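Local structure of cobyrinic Acid a,c-diamide synthase (Mycobacterium smegmatis, 5IHP) at residues V22-T27 with I152-C157; L216-P221 with R249-A254; T146-V151 with P181-L186. The protein binds ADP and magnesium as a P-loop NTPase of the ParA family and may play a role in septum formation. All coordinates share one frame; numbering follows the deposited sequence.

Contact 1 of 3, residues V22-T27 with I152-C157. With MG (magnesium ion), chain D; ADP (adenosine-5'-diphosphate), chain C.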
loop_
_atom_site.group_PDB
_atom_site.type_symbol
_atom_site.label_atom_id
_atom_site.label_comp_id
_atom_site.label_asym_id
_atom_site.label_seq_id
_atom_site.Cartn_x
_atom_site.Cartn_y
_atom_site.Cartn_z
ATOM N N VAL A 22 4.902 -7.092 8.218
ATOM C CA VAL A 22 3.496 -7.475 8.268
ATOM C C VAL A 22 2.965 -7.806 6.884
ATOM O O VAL A 22 1.743 -7.877 6.692
ATOM C CB VAL A 22 2.632 -6.394 8.939
ATOM C CG1 VAL A 22 3.064 -6.190 10.388
ATOM C CG2 VAL A 22 2.678 -5.081 8.141
ATOM N N ALA A 23 3.863 -7.976 5.910
ATOM C CA ALA A 23 3.550 -8.352 4.527
ATOM C C ALA A 23 2.939 -7.200 3.724
ATOM O O ALA A 23 2.158 -7.436 2.803
ATOM C CB ALA A 23 2.650 -9.596 4.460
ATOM N N LYS A 24 3.295 -5.945 4.027
ATOM C CA LYS A 24 2.855 -4.842 3.176
ATOM C C LYS A 24 3.352 -5.021 1.750
ATOM O O LYS A 24 2.569 -4.978 0.803
ATOM C CB LYS A 24 3.338 -3.496 3.713
ATOM C CG LYS A 24 2.804 -3.160 5.084
ATOM C CD LYS A 24 2.330 -1.759 5.142
ATOM C CE LYS A 24 3.422 -0.824 4.718
ATOM N NZ LYS A 24 4.532 -0.819 5.691
ATOM N N THR A 25 4.663 -5.199 1.587
ATOM C CA THR A 25 5.253 -5.236 0.249
ATOM C C THR A 25 4.744 -6.437 -0.539
ATOM O O THR A 25 4.384 -6.313 -1.717
ATOM C CB THR A 25 6.781 -5.245 0.367
ATOM O OG1 THR A 25 7.216 -3.979 0.879
ATOM C CG2 THR A 25 7.460 -5.516 -0.984
ATOM N N THR A 26 4.712 -7.611 0.096
ATOM C CA THR A 26 4.125 -8.789 -0.539
ATOM C C THR A 26 2.688 -8.512 -0.966
ATOM O O THR A 26 2.252 -8.951 -2.037
ATOM C CB THR A 26 4.173 -9.983 0.426
ATOM O OG1 THR A 26 5.529 -10.246 0.818
ATOM C CG2 THR A 26 3.579 -11.236 -0.217
ATOM N N THR A 27 1.939 -7.788 -0.127
ATOM C CA THR A 27 0.542 -7.480 -0.421
ATOM C C THR A 27 0.426 -6.567 -1.631
ATOM O O THR A 27 -0.416 -6.793 -2.512
ATOM C CB THR A 27 -0.124 -6.843 0.809
ATOM O OG1 THR A 27 -0.298 -7.834 1.841
ATOM C CG2 THR A 27 -1.480 -6.243 0.453
ATOM N N ILE A 152 -5.538 0.498 2.896
ATOM C CA ILE A 152 -5.694 -0.718 3.692
ATOM C C ILE A 152 -4.458 -0.877 4.569
ATOM O O ILE A 152 -3.377 -0.371 4.260
ATOM C CB ILE A 152 -5.906 -1.972 2.820
ATOM C CG1 ILE A 152 -4.744 -2.129 1.825
ATOM C CG2 ILE A 152 -7.255 -1.896 2.095
ATOM C CD1 ILE A 152 -4.823 -3.412 0.978
ATOM N N VAL A 153 -4.640 -1.567 5.688
ATOM C CA VAL A 153 -3.584 -1.817 6.662
ATOM C C VAL A 153 -3.366 -3.316 6.742
ATOM O O VAL A 153 -4.141 -4.029 7.385
ATOM C CB VAL A 153 -3.952 -1.262 8.048
ATOM C CG1 VAL A 153 -2.779 -1.440 9.025
ATOM C CG2 VAL A 153 -4.412 0.149 7.937
ATOM N N PRO A 154 -2.333 -3.844 6.075
ATOM C CA PRO A 154 -1.973 -5.248 6.301
ATOM C C PRO A 154 -1.634 -5.414 7.767
ATOM O O PRO A 154 -0.862 -4.639 8.334
ATOM C CB PRO A 154 -0.749 -5.464 5.405
ATOM C CG PRO A 154 -0.877 -4.426 4.359
ATOM C CD PRO A 154 -1.440 -3.216 5.085
ATOM N N LEU A 155 -2.248 -6.403 8.395
ATOM C CA LEU A 155 -2.210 -6.516 9.845
ATOM C C LEU A 155 -1.864 -7.954 10.208
ATOM O O LEU A 155 -2.655 -8.863 9.944
ATOM C CB LEU A 155 -3.560 -6.095 10.416
ATOM C CG LEU A 155 -3.674 -6.116 11.922
ATOM C CD1 LEU A 155 -4.005 -4.720 12.392
ATOM C CD2 LEU A 155 -4.761 -7.116 12.291
ATOM N N GLN A 156 -0.676 -8.172 10.773
ATOM C CA GLN A 156 -0.282 -9.529 11.142
ATOM C C GLN A 156 -1.187 -10.053 12.252
ATOM O O GLN A 156 -1.579 -9.316 13.158
ATOM C CB GLN A 156 1.191 -9.574 11.578
ATOM C CG GLN A 156 1.520 -8.788 12.856
ATOM C CD GLN A 156 1.213 -9.573 14.130
ATOM O OE1 GLN A 156 1.115 -10.808 14.111
ATOM N NE2 GLN A 156 1.049 -8.858 15.244
ATOM N N CYS A 157 -1.546 -11.334 12.169
ATOM C CA CYS A 157 -2.358 -11.925 13.223
ATOM C C CYS A 157 -1.698 -13.190 13.738
ATOM O O CYS A 157 -2.370 -14.130 14.171
ATOM C CB CYS A 157 -3.797 -12.175 12.762
ATOM S SG CYS A 157 -4.051 -13.077 11.223
HETATM MG MG MG D . 7.869 -3.556 2.895
HETATM P PB ADP C . 6.596 -5.530 5.114
HETATM O O1B ADP C . 5.349 -5.238 5.908
HETATM O O2B ADP C . 7.894 -5.302 5.865
HETATM O O3B ADP C . 6.611 -4.941 3.715
HETATM P PA ADP C . 7.112 -7.959 3.609
HETATM O O1A ADP C . 6.103 -8.108 2.493
HETATM O O2A ADP C . 8.539 -7.529 3.312
HETATM O O3A ADP C . 6.483 -7.130 4.843
HETATM O "O5'" ADP C . 7.177 -9.406 4.325
HETATM C "C5'" ADP C . 8.023 -9.581 5.466
HETATM C "C4'" ADP C . 8.507 -11.026 5.457
HETATM O "O4'" ADP C . 7.379 -11.895 5.551
HETATM C "C3'" ADP C . 9.197 -11.362 4.154
HETATM O "O3'" ADP C . 10.297 -12.220 4.461
HETATM C "C2'" ADP C . 8.187 -12.163 3.366
HETATM O "O2'" ADP C . 8.839 -13.126 2.539
HETATM C "C1'" ADP C . 7.388 -12.823 4.468
HETATM N N9 ADP C . 5.991 -13.100 4.067
HETATM C C8 ADP C . 5.131 -12.236 3.499
HETATM N N7 ADP C . 3.932 -12.827 3.272
HETATM C C5 ADP C . 4.021 -14.099 3.706
HETATM C C6 ADP C . 3.120 -15.271 3.779
HETATM N N6 ADP C . 1.849 -15.200 3.320
HETATM N N1 ADP C . 3.612 -16.411 4.319
HETATM C C2 ADP C . 4.869 -16.494 4.787
HETATM N N3 ADP C . 5.741 -15.470 4.754
HETATM C C4 ADP C . 5.381 -14.271 4.232
HETATM O O HOH W 1 6.321 -1.900 2.846
HETATM O O HOH W 2 8.502 -2.831 4.781
HETATM O O HOH W 3 9.333 -2.155 1.956
HETATM O O HOH W 4 9.434 -5.020 2.780
#

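Contact 2 of 3, residues L216-P221 with R249-A254. With ADP (adenosine-5'-diphosphate), chain C.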
loop_
_atom_site.group_PDB
_atom_site.type_symbol
_atom_site.label_atom_id
_atom_site.label_comp_id
_atom_site.label_asym_id
_atom_site.label_seq_id
_atom_site.Cartn_x
_atom_site.Cartn_y
_atom_site.Cartn_z
ATOM N N LEU A 216 -10.948 -6.897 7.349
ATOM C CA LEU A 216 -11.466 -7.357 6.068
ATOM C C LEU A 216 -11.226 -8.851 5.869
ATOM O O LEU A 216 -10.503 -9.506 6.625
ATOM C CB LEU A 216 -10.837 -6.561 4.928
ATOM C CG LEU A 216 -11.059 -5.057 5.069
ATOM C CD1 LEU A 216 -10.333 -4.289 3.966
ATOM C CD2 LEU A 216 -12.553 -4.753 5.091
ATOM N N ALA A 217 -11.850 -9.383 4.822
ATOM C CA ALA A 217 -11.805 -10.793 4.471
ATOM C C ALA A 217 -11.420 -10.946 3.008
ATOM O O ALA A 217 -11.765 -10.099 2.174
ATOM C CB ALA A 217 -13.165 -11.472 4.719
ATOM N N PRO A 218 -10.725 -12.035 2.655
ATOM C CA PRO A 218 -10.291 -13.126 3.530
ATOM C C PRO A 218 -8.938 -12.830 4.160
ATOM O O PRO A 218 -8.227 -11.951 3.669
ATOM C CB PRO A 218 -10.181 -14.301 2.571
ATOM C CG PRO A 218 -9.712 -13.648 1.300
ATOM C CD PRO A 218 -10.409 -12.316 1.241
ATOM N N PRO A 219 -8.573 -13.558 5.212
ATOM C CA PRO A 219 -7.201 -13.460 5.716
ATOM C C PRO A 219 -6.240 -14.095 4.727
ATOM O O PRO A 219 -6.574 -15.055 4.027
ATOM C CB PRO A 219 -7.242 -14.230 7.045
ATOM C CG PRO A 219 -8.401 -15.169 6.906
ATOM C CD PRO A 219 -9.404 -14.487 6.005
ATOM N N ILE A 220 -5.044 -13.528 4.638
ATOM C CA ILE A 220 -3.960 -14.112 3.858
ATOM C C ILE A 220 -3.229 -15.106 4.755
ATOM O O ILE A 220 -2.679 -14.692 5.788
ATOM C CB ILE A 220 -2.989 -13.053 3.327
ATOM C CG1 ILE A 220 -3.745 -11.860 2.723
ATOM C CG2 ILE A 220 -2.039 -13.699 2.316
ATOM C CD1 ILE A 220 -4.691 -12.235 1.571
ATOM N N PRO A 221 -3.190 -16.388 4.413
ATOM C CA PRO A 221 -2.521 -17.365 5.282
ATOM C C PRO A 221 -1.007 -17.230 5.220
ATOM O O PRO A 221 -0.442 -16.757 4.229
ATOM C CB PRO A 221 -2.973 -18.715 4.712
ATOM C CG PRO A 221 -3.258 -18.416 3.255
ATOM C CD PRO A 221 -3.828 -17.021 3.238
ATOM N N ARG A 249 -6.118 -13.189 -4.682
ATOM C CA ARG A 249 -7.017 -12.991 -5.815
ATOM C C ARG A 249 -8.447 -12.753 -5.349
ATOM O O ARG A 249 -9.171 -11.941 -5.939
ATOM C CB ARG A 249 -6.942 -14.187 -6.764
ATOM C CG ARG A 249 -5.716 -14.165 -7.652
ATOM C CD ARG A 249 -5.820 -15.188 -8.767
ATOM N NE ARG A 249 -5.618 -16.540 -8.267
ATOM C CZ ARG A 249 -4.448 -17.170 -8.286
ATOM N NH1 ARG A 249 -3.376 -16.570 -8.789
ATOM N NH2 ARG A 249 -4.353 -18.401 -7.806
ATOM N N GLU A 250 -8.868 -13.444 -4.284
ATOM C CA GLU A 250 -10.197 -13.199 -3.730
ATOM C C GLU A 250 -10.309 -11.778 -3.184
ATOM O O GLU A 250 -11.323 -11.102 -3.391
ATOM C CB GLU A 250 -10.501 -14.231 -2.639
ATOM C CG GLU A 250 -11.873 -14.097 -1.997
ATOM C CD GLU A 250 -12.156 -15.197 -0.964
ATOM O OE1 GLU A 250 -11.492 -16.257 -1.010
ATOM O OE2 GLU A 250 -13.041 -14.993 -0.104
ATOM N N PHE A 251 -9.273 -11.303 -2.487
ATOM C CA PHE A 251 -9.315 -9.937 -1.969
ATOM C C PHE A 251 -9.249 -8.923 -3.103
ATOM O O PHE A 251 -9.935 -7.896 -3.061
ATOM C CB PHE A 251 -8.183 -9.699 -0.965
ATOM C CG PHE A 251 -8.248 -8.356 -0.284
ATOM C CD1 PHE A 251 -9.212 -8.101 0.683
ATOM C CD2 PHE A 251 -7.349 -7.349 -0.610
ATOM C CE1 PHE A 251 -9.291 -6.869 1.308
ATOM C CE2 PHE A 251 -7.409 -6.108 0.018
ATOM C CZ PHE A 251 -8.384 -5.867 0.981
ATOM N N ALA A 252 -8.449 -9.206 -4.136
ATOM C CA ALA A 252 -8.380 -8.293 -5.273
ATOM C C ALA A 252 -9.719 -8.211 -5.991
ATOM O O ALA A 252 -10.105 -7.146 -6.486
ATOM C CB ALA A 252 -7.279 -8.729 -6.244
ATOM N N ASP A 253 -10.446 -9.324 -6.061
ATOM C CA ASP A 253 -11.765 -9.268 -6.677
ATOM C C ASP A 253 -12.731 -8.444 -5.833
ATOM O O ASP A 253 -13.581 -7.730 -6.375
ATOM C CB ASP A 253 -12.309 -10.677 -6.905
ATOM C CG ASP A 253 -13.663 -10.659 -7.587
ATOM O OD1 ASP A 253 -13.723 -10.231 -8.762
ATOM O OD2 ASP A 253 -14.664 -11.054 -6.943
ATOM N N ALA A 254 -12.619 -8.529 -4.505
ATOM C CA ALA A 254 -13.423 -7.669 -3.642
ATOM C C ALA A 254 -13.128 -6.190 -3.895
ATOM O O ALA A 254 -14.053 -5.366 -3.942
ATOM C CB ALA A 254 -13.179 -8.031 -2.173
HETATM P PB ADP C . 6.596 -5.530 5.114
HETATM O O1B ADP C . 5.349 -5.238 5.908
HETATM O O2B ADP C . 7.894 -5.302 5.865
HETATM O O3B ADP C . 6.611 -4.941 3.715
HETATM P PA ADP C . 7.112 -7.959 3.609
HETATM O O1A ADP C . 6.103 -8.108 2.493
HETATM O O2A ADP C . 8.539 -7.529 3.312
HETATM O O3A ADP C . 6.483 -7.130 4.843
HETATM O "O5'" ADP C . 7.177 -9.406 4.325
HETATM C "C5'" ADP C . 8.023 -9.581 5.466
HETATM C "C4'" ADP C . 8.507 -11.026 5.457
HETATM O "O4'" ADP C . 7.379 -11.895 5.551
HETATM C "C3'" ADP C . 9.197 -11.362 4.154
HETATM O "O3'" ADP C . 10.297 -12.220 4.461
HETATM C "C2'" ADP C . 8.187 -12.163 3.366
HETATM O "O2'" ADP C . 8.839 -13.126 2.539
HETATM C "C1'" ADP C . 7.388 -12.823 4.468
HETATM N N9 ADP C . 5.991 -13.100 4.067
HETATM C C8 ADP C . 5.131 -12.236 3.499
HETATM N N7 ADP C . 3.932 -12.827 3.272
HETATM C C5 ADP C . 4.021 -14.099 3.706
HETATM C C6 ADP C . 3.120 -15.271 3.779
HETATM N N6 ADP C . 1.849 -15.200 3.320
HETATM N N1 ADP C . 3.612 -16.411 4.319
HETATM C C2 ADP C . 4.869 -16.494 4.787
HETATM N N3 ADP C . 5.741 -15.470 4.754
HETATM C C4 ADP C . 5.381 -14.271 4.232
#

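Contact 3 of 3, residues T146-V151 with P181-L186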
loop_
_atom_site.group_PDB
_atom_site.type_symbol
_atom_site.label_atom_id
_atom_site.label_comp_id
_atom_site.label_asym_id
_atom_site.label_seq_id
_atom_site.Cartn_x
_atom_site.Cartn_y
_atom_site.Cartn_z
ATOM N N THR A 146 -1.642 10.932 1.405
ATOM C CA THR A 146 -2.180 12.156 0.825
ATOM C C THR A 146 -2.537 11.975 -0.651
ATOM O O THR A 146 -3.462 12.629 -1.147
ATOM C CB THR A 146 -1.167 13.293 1.009
ATOM O OG1 THR A 146 -0.976 13.547 2.411
ATOM C CG2 THR A 146 -1.671 14.572 0.333
ATOM N N ALA A 147 -1.848 11.066 -1.354
ATOM C CA ALA A 147 -2.115 10.827 -2.772
ATOM C C ALA A 147 -3.234 9.812 -3.015
ATOM O O ALA A 147 -3.766 9.744 -4.130
ATOM C CB ALA A 147 -0.833 10.346 -3.465
ATOM N N ALA A 148 -3.623 9.047 -2.004
ATOM C CA ALA A 148 -4.511 7.910 -2.193
ATOM C C ALA A 148 -5.980 8.281 -2.026
ATOM O O ALA A 148 -6.336 9.249 -1.345
ATOM C CB ALA A 148 -4.161 6.796 -1.200
ATOM N N HIS A 149 -6.837 7.487 -2.656
ATOM C CA HIS A 149 -8.267 7.560 -2.383
ATOM C C HIS A 149 -8.681 6.580 -1.294
ATOM O O HIS A 149 -9.575 6.887 -0.501
ATOM C CB HIS A 149 -9.065 7.270 -3.651
ATOM C CG HIS A 149 -8.666 8.120 -4.811
ATOM N ND1 HIS A 149 -8.282 7.593 -6.025
ATOM C CD2 HIS A 149 -8.565 9.464 -4.934
ATOM C CE1 HIS A 149 -7.986 8.578 -6.855
ATOM N NE2 HIS A 149 -8.143 9.724 -6.216
ATOM N N ASP A 150 -8.035 5.414 -1.251
ATOM C CA ASP A 150 -8.312 4.362 -0.278
ATOM C C ASP A 150 -7.014 3.925 0.397
ATOM O O ASP A 150 -5.924 4.031 -0.176
ATOM C CB ASP A 150 -8.955 3.138 -0.945
ATOM C CG ASP A 150 -10.272 3.459 -1.627
ATOM O OD1 ASP A 150 -11.162 4.025 -0.972
ATOM O OD2 ASP A 150 -10.415 3.142 -2.821
ATOM N N VAL A 151 -7.133 3.392 1.613
ATOM C CA VAL A 151 -5.980 2.815 2.305
ATOM C C VAL A 151 -6.398 1.517 2.993
ATOM O O VAL A 151 -7.490 1.420 3.564
ATOM C CB VAL A 151 -5.354 3.820 3.308
ATOM C CG1 VAL A 151 -6.416 4.412 4.235
ATOM C CG2 VAL A 151 -4.197 3.168 4.112
ATOM N N PRO A 181 -9.059 15.112 2.618
ATOM C CA PRO A 181 -10.369 14.839 3.233
ATOM C C PRO A 181 -11.096 13.637 2.654
ATOM O O PRO A 181 -11.925 13.049 3.353
ATOM C CB PRO A 181 -11.155 16.135 2.978
ATOM C CG PRO A 181 -10.121 17.186 2.775
ATOM C CD PRO A 181 -8.942 16.500 2.139
ATOM N N ASP A 182 -10.822 13.250 1.410
ATOM C CA ASP A 182 -11.543 12.146 0.784
ATOM C C ASP A 182 -10.900 10.779 1.016
ATOM O O ASP A 182 -11.413 9.783 0.498
ATOM C CB ASP A 182 -11.676 12.400 -0.720
ATOM C CG ASP A 182 -12.357 13.721 -1.023
ATOM O OD1 ASP A 182 -13.329 14.063 -0.312
ATOM O OD2 ASP A 182 -11.905 14.423 -1.957
ATOM N N LEU A 183 -9.801 10.699 1.765
ATOM C CA LEU A 183 -9.183 9.402 2.037
ATOM C C LEU A 183 -10.136 8.488 2.808
ATOM O O LEU A 183 -10.683 8.877 3.847
ATOM C CB LEU A 183 -7.897 9.595 2.840
ATOM C CG LEU A 183 -7.153 8.318 3.239
ATOM C CD1 LEU A 183 -6.706 7.549 2.009
ATOM C CD2 LEU A 183 -5.959 8.634 4.138
ATOM N N LYS A 184 -10.320 7.264 2.315
ATOM C CA LYS A 184 -11.203 6.292 2.960
ATOM C C LYS A 184 -10.377 5.144 3.525
ATOM O O LYS A 184 -9.619 4.506 2.792
ATOM C CB LYS A 184 -12.245 5.742 1.979
ATOM C CG LYS A 184 -13.236 6.767 1.434
ATOM C CD LYS A 184 -14.025 7.449 2.554
ATOM C CE LYS A 184 -15.078 8.411 2.000
ATOM N NZ LYS A 184 -14.490 9.517 1.187
ATOM N N LEU A 185 -10.542 4.862 4.818
ATOM C CA LEU A 185 -9.913 3.678 5.405
ATOM C C LEU A 185 -10.799 2.476 5.114
ATOM O O LEU A 185 -11.858 2.309 5.722
ATOM C CB LEU A 185 -9.697 3.845 6.904
ATOM C CG LEU A 185 -9.209 2.581 7.632
ATOM C CD1 LEU A 185 -7.813 2.162 7.175
ATOM C CD2 LEU A 185 -9.216 2.806 9.138
ATOM N N LEU A 186 -10.375 1.636 4.167
ATOM C CA LEU A 186 -11.145 0.432 3.853
ATOM C C LEU A 186 -11.100 -0.570 4.998
ATOM O O LEU A 186 -12.112 -1.210 5.307
ATOM C CB LEU A 186 -10.624 -0.217 2.570
ATOM C CG LEU A 186 -10.848 0.581 1.279
ATOM C CD1 LEU A 186 -10.391 -0.242 0.115
ATOM C CD2 LEU A 186 -12.310 0.965 1.127
HETATM O O HOH W 5 -11.916 8.159 -1.565
#

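Contact 1 of 3, residues V22-T27 with I152-C157
Val22 and Lys24 pack against Pro154, joining the nucleotide-binding P-loop, here the deviant Walker A type of ParA proteins, to strand 150-156. Lys24 crosses the proline at about a right angle, its CG 4.0 Å from Pro154 CG, so the greasy base of the lysine rests on a compact, rigid ring. Val22 forks across the strand: the CG2 methyl rests on the carbonyl oxygen of Pro154, 3.6 Å from Pro154 O, while CG1, anti to the carbonyl carbon (chi1 -62°), lies against Gln156 CG. A branched residue suits this place because its two methyls serve two strand positions. One turn further along the helix, Thr27 CG2 loosely approaches Ile152 CD1.

Polar bonds turn instead to the ligand. ADP O1B is gripped by two amides, Val22 N at 3.0 Å and Lys24 N at 2.9 Å. Thr25 N donates to O3B, and Thr26 donates to O1A of ADP through both N and OG1. The bent Lys24 chain turns NZ away from the strand to a hydrogen bond with Asn17 O. At the helix start, Thr27 N and OG1 reach O of Ala23, the N-cap residue, from opposite faces.

Magnesium is six-coordinate: Thr25 OG1 at 2.2 Å, O3B of ADP at 2.0 Å and four waters. The strand thus fixes the loop by shape, leaving its amides to converge on phosphates whose negative charge the helix start and magnesium would help to balance.

Contact 2 of 3, residues L216-P221 with R249-A254
Pro221 O accepts a hydrogen bond from ADP N6 at 2.9 Å, reading the adenine amino group from further along the same loop whose Leu216, Ala217 and Pro218 pack on Phe251 and Glu250. In this P-loop NTPase fold the loop follows helix 199-210, and the contact fastens it to helix 243-261, near the end of the chain.

Phe251 carries the inner half. Its ring swings out from the helix because chi1 (-174°) sets CG opposite the backbone N, and it offers its edge to the loop. Leu216 CD1 lies in the ring plane, 3.8 Å from Phe251 CE1, and Ala217 O, also in plane, stands 3.6 Å from CD1 of Phe251; the slightly positive ring edge suits a carbonyl oxygen. Leu189 and Ile31 also touch this aromatic side chain, which thus meets both the sheet and helix 24-37.

Nearer solvent, Pro218 follows a cis peptide bond and presents its ring to the helix. Its CD lies 4.1 Å from Phe251 CB. The extended chain of Glu250 passes at a slant across the proline ring, packing through its CB and CG. Pro218 CG sits over the middle of the carboxylate, 3.7 Å from Glu250 CD and 3.9 Å from each of OE1 and OE2.

Contact 3 of 3, residues T146-V151 with P181-L186
His149 O receives Lys184 N at 2.9 Å, the first of three backbone hydrogen bonds that pair the two segments. Val151 N then donates to Lys184 O, and Leu186 N to Val151 O, each at 3.0 Å. Water 5 adds a second donor to His149 O and bridges to Asp182 O at 2.7 Å. That oxygen also takes a bond from Lys184 NZ, which the bent lysine chain brings back above the carbonyl plane. Ala148 O is bound by Asn180 ND2, and Leu183 O by Gln176 NE2.

The bonds belong to the start of parallel strands 150-156 and 184-191, linked through helix 165-178 as a beta-alpha-beta crossover at one margin of the sheet. Val151 and Leu185 face that helix; Val151 CG1 packs on Leu183 CD1 at 3.9 Å and on Leu185 CD1 at 4.0 Å, and Ile172 of the helix touches the valine as well.

On the other face, the bridge partners Asp150 and Lys184 have their side chains on the same side of the sheet, with Asp150 OD1 approaching Lys184 CB. Asp150 OD2 accepts a hydrogen bond from Trp259 NE1; Lys184 NZ, turned to Asp182 O, stays 6.8 Å from Asp150 OD1. Leu186, which touches Leu255 and His258 of helix 243-261, presses CD1 to within 3.8 Å of Asp150 CB.

Contact 1 is buried, whereas contacts 2 and 3 each run from the interior to a solvent-facing margin. Contacts 1 and 3 share strand 150-156: its beginning pairs with strand 184-191 by backbone bonds in contact 3, and its later part supports the P-loop by side-chain packing in contact 1. Only contact 3 is tied by hydrogen bonds between its segments; contacts 1 and 2 rely on packing, with polar bonds going to ADP, one holding the phosphates and the other the adenine. The three join physically: Ile152 CD1 meets Phe251 CE2 at 3.9 Å, Ile152 CG2 packs on Leu186, and Leu216 CD2 reaches Leu186 O.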